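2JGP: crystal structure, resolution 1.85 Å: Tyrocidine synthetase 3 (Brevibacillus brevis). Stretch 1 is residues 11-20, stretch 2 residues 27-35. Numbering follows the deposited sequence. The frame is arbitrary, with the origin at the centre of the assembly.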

# COMPACT_ATOMS: atom_id res chain seq x y z
N TRP A 11 -6.91 -13.81 5.53
CA TRP A 11 -7.37 -15.17 5.79
C TRP A 11 -8.89 -15.28 5.73
O TRP A 11 -9.41 -16.31 5.33
CB TRP A 11 -6.81 -15.73 7.11
CG TRP A 11 -5.37 -16.10 6.96
CD1 TRP A 11 -4.30 -15.50 7.55
CD2 TRP A 11 -4.83 -17.12 6.11
NE1 TRP A 11 -3.12 -16.09 7.15
CE2 TRP A 11 -3.42 -17.09 6.25
CE3 TRP A 11 -5.40 -18.06 5.24
CZ2 TRP A 11 -2.59 -17.97 5.58
CZ3 TRP A 11 -4.56 -18.93 4.56
CH2 TRP A 11 -3.17 -18.88 4.74
N GLU A 12 -9.62 -14.22 6.10
CA GLU A 12 -11.07 -14.22 5.92
C GLU A 12 -11.43 -14.29 4.43
O GLU A 12 -12.33 -15.04 4.04
CB GLU A 12 -11.71 -13.01 6.58
CG GLU A 12 -11.80 -13.14 8.10
CD GLU A 12 -12.56 -12.01 8.75
OE1 GLU A 12 -12.66 -12.01 10.00
OE2 GLU A 12 -13.07 -11.12 8.03
N ALA A 13 -10.69 -13.55 3.61
CA ALA A 13 -10.89 -13.57 2.15
C ALA A 13 -10.57 -14.95 1.56
O ALA A 13 -11.37 -15.50 0.81
CB ALA A 13 -10.04 -12.50 1.48
N ARG A 14 -9.42 -15.51 1.92
CA ARG A 14 -9.00 -16.81 1.40
C ARG A 14 -9.99 -17.91 1.77
O ARG A 14 -10.40 -18.70 0.92
CB ARG A 14 -7.60 -17.17 1.92
CG ARG A 14 -6.50 -16.33 1.30
CD ARG A 14 -5.17 -16.55 1.98
NE ARG A 14 -4.11 -15.87 1.24
CZ ARG A 14 -2.93 -15.51 1.75
NH1 ARG A 14 -2.63 -15.77 3.01
NH2 ARG A 14 -2.06 -14.87 0.98
N LEU A 15 -10.37 -17.95 3.04
CA LEU A 15 -11.30 -18.95 3.52
C LEU A 15 -12.67 -18.83 2.87
O LEU A 15 -13.24 -19.84 2.44
CB LEU A 15 -11.46 -18.85 5.04
CG LEU A 15 -10.34 -19.49 5.86
CD1 LEU A 15 -10.36 -18.97 7.32
CD2 LEU A 15 -10.45 -21.01 5.82
N ALA A 16 -13.19 -17.61 2.80
CA ALA A 16 -14.52 -17.36 2.25
C ALA A 16 -14.61 -17.87 0.83
O ALA A 16 -15.59 -18.47 0.45
CB ALA A 16 -14.85 -15.89 2.32
N GLN A 17 -13.56 -17.59 0.05
CA GLN A 17 -13.44 -18.06 -1.34
C GLN A 17 -13.50 -19.59 -1.43
O GLN A 17 -14.22 -20.13 -2.26
CB GLN A 17 -12.13 -17.51 -1.94
CG GLN A 17 -11.51 -18.30 -3.10
CD GLN A 17 -10.27 -19.12 -2.70
OE1 GLN A 17 -9.46 -18.73 -1.81
NE2 GLN A 17 -10.11 -20.25 -3.35
N VAL A 18 -12.73 -20.26 -0.58
CA VAL A 18 -12.74 -21.72 -0.53
C VAL A 18 -14.12 -22.28 -0.13
O VAL A 18 -14.59 -23.23 -0.74
CB VAL A 18 -11.63 -22.26 0.39
CG1 VAL A 18 -11.83 -23.75 0.66
CG2 VAL A 18 -10.25 -22.02 -0.25
N TRP A 19 -14.76 -21.69 0.88
CA TRP A 19 -16.09 -22.16 1.30
C TRP A 19 -17.12 -22.03 0.18
O TRP A 19 -17.94 -22.92 -0.02
CB TRP A 19 -16.60 -21.38 2.51
CG TRP A 19 -15.94 -21.72 3.81
CD1 TRP A 19 -14.70 -22.26 4.00
CD2 TRP A 19 -16.48 -21.48 5.12
NE1 TRP A 19 -14.44 -22.39 5.34
CE2 TRP A 19 -15.52 -21.92 6.05
CE3 TRP A 19 -17.69 -20.96 5.59
CZ2 TRP A 19 -15.72 -21.84 7.43
CZ3 TRP A 19 -17.89 -20.88 6.97
CH2 TRP A 19 -16.90 -21.32 7.87
N GLU A 20 -17.08 -20.91 -0.53
CA GLU A 20 -17.99 -20.68 -1.66
C GLU A 20 -17.84 -21.76 -2.72
O GLU A 20 -18.84 -22.28 -3.23
CB GLU A 20 -17.74 -19.30 -2.27
CG GLU A 20 -18.19 -18.16 -1.38
CD GLU A 20 -17.65 -16.81 -1.82
OE1 GLU A 20 -18.09 -15.79 -1.24
OE2 GLU A 20 -16.79 -16.76 -2.72
N GLN A 27 -21.33 -15.46 -1.73
CA GLN A 27 -21.28 -14.34 -0.78
C GLN A 27 -21.09 -14.79 0.68
O GLN A 27 -21.81 -14.33 1.57
CB GLN A 27 -22.53 -13.47 -0.92
CG GLN A 27 -22.32 -12.03 -0.48
CD GLN A 27 -23.60 -11.26 -0.32
OE1 GLN A 27 -24.45 -11.59 0.51
NE2 GLN A 27 -23.75 -10.20 -1.11
N VAL A 28 -20.12 -15.67 0.91
CA VAL A 28 -19.77 -16.12 2.25
C VAL A 28 -19.04 -14.99 2.99
O VAL A 28 -18.06 -14.44 2.48
CB VAL A 28 -18.90 -17.39 2.23
CG1 VAL A 28 -18.30 -17.70 3.62
CG2 VAL A 28 -19.71 -18.58 1.74
N GLY A 29 -19.53 -14.65 4.18
CA GLY A 29 -19.00 -13.55 4.97
C GLY A 29 -18.40 -14.01 6.28
O GLY A 29 -18.44 -15.19 6.63
N ALA A 30 -17.89 -13.04 7.04
CA ALA A 30 -17.13 -13.31 8.26
C ALA A 30 -17.92 -14.03 9.37
O ALA A 30 -17.34 -14.75 10.18
CB ALA A 30 -16.53 -12.01 8.80
N LEU A 31 -19.24 -13.82 9.40
CA LEU A 31 -20.08 -14.43 10.44
C LEU A 31 -20.71 -15.76 10.01
O LEU A 31 -21.38 -16.41 10.81
CB LEU A 31 -21.20 -13.46 10.85
CG LEU A 31 -20.75 -12.08 11.37
CD1 LEU A 31 -21.96 -11.21 11.71
CD2 LEU A 31 -19.82 -12.23 12.56
N ASP A 32 -20.51 -16.16 8.76
CA ASP A 32 -21.15 -17.38 8.26
C ASP A 32 -20.59 -18.63 8.94
O ASP A 32 -19.39 -18.72 9.18
CB ASP A 32 -21.04 -17.49 6.74
CG ASP A 32 -22.06 -16.62 6.01
OD1 ASP A 32 -23.26 -16.68 6.34
OD2 ASP A 32 -21.66 -15.88 5.09
N ASP A 33 -21.47 -19.57 9.27
CA ASP A 33 -21.11 -20.82 9.94
C ASP A 33 -21.20 -21.94 8.91
O ASP A 33 -22.23 -22.10 8.24
CB ASP A 33 -22.05 -21.07 11.12
CG ASP A 33 -21.78 -22.40 11.82
OD1 ASP A 33 -22.00 -23.47 11.21
OD2 ASP A 33 -21.37 -22.38 13.00
N PHE A 34 -20.12 -22.71 8.79
CA PHE A 34 -19.98 -23.76 7.76
C PHE A 34 -21.14 -24.75 7.77
O PHE A 34 -21.64 -25.16 6.72
CB PHE A 34 -18.66 -24.52 7.96
CG PHE A 34 -18.37 -25.50 6.87
CD1 PHE A 34 -17.89 -25.08 5.64
CD2 PHE A 34 -18.61 -26.86 7.06
CE1 PHE A 34 -17.64 -25.98 4.62
CE2 PHE A 34 -18.36 -27.78 6.05
CZ PHE A 34 -17.87 -27.33 4.83
N PHE A 35 -21.57 -25.12 8.96
CA PHE A 35 -22.60 -26.14 9.12
C PHE A 35 -24.00 -25.54 8.97
O PHE A 35 -24.90 -26.20 8.45
CB PHE A 35 -22.39 -26.85 10.46
CG PHE A 35 -21.00 -27.42 10.60
CD1 PHE A 35 -19.99 -26.69 11.20
CD2 PHE A 35 -20.70 -28.67 10.07
CE1 PHE A 35 -18.70 -27.20 11.29
CE2 PHE A 35 -19.42 -29.19 10.17
CZ PHE A 35 -18.41 -28.45 10.78

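Which residues of the helix face the second stretch? Residues 11-20 are helical throughout, and the CA-to-CB bonds that point toward the irregular segment 27-35 belong to Glu 12, Ala 16, Trp 19 and Glu 20. Their spacing of four, three and one residues is that of a single helical face; Ala 13 and Gln 17 point away. The contact is modest, with 452 Å² buried in total, and it mixes apolar packing with a hydrogen bond. Glu 12 opens it with its OE2 3.7 Å from Ala 30 CB. This is packing, since a methyl offers no polar partner; both carboxylate oxygens are hydrogen-bonded elsewhere in the structure, and the small methyl of Ala 30 fits beside them.

How does the loop come so near the helix at Ala 16? The CA atoms of Ala 16 and Val 28 lie 5.4 Å apart, a close approach that the short side chain of Ala 16 accommodates. Ala 16 CB sits 3.5 Å from Val 28 O and 4.1 Å from Val 28 CG1, so its methyl meets both backbone and side chain. Val 28, with chi1 in the t rotamer, points toward the helix and is buried there.

What does Trp 19 contribute? It has the largest covered area of any residue here, 115 Å², and its broad, flat indole touches several parts of the loop. CE3 lies 3.9 Å from Val 28 CG1, while CZ3 is 3.4 Å from Asp 32 O, which sits at the ring edge near its plane. Over one face comes Phe 34: its CB is 4.0 Å from the centroid of the Trp 19 six-membered ring, a CH-pi contact, and its own ring turns an edge toward that face, with centroids 5.3 Å apart and planes at 74°. One aromatic residue thus supplies both an aliphatic and an aromatic contact to the other.

How does Glu 20 combine a polar and an apolar role? Its m, t side chain reaches the start of the loop, where OE1 accepts a hydrogen bond from Val 28 N at 3.0 Å. On the way, Glu 20 CG packs 3.5 Å from Val 28 CG2, so the methylene chain serves as well as the carboxylate. The loop also braces itself: Gly 29 N donates to Asp 32 OD2 at 2.6 Å, across a type I turn from Gly 29 to Asp 32 in which Asp 32 N also donates a hydrogen bond to Gly 29 O at 3.1 Å.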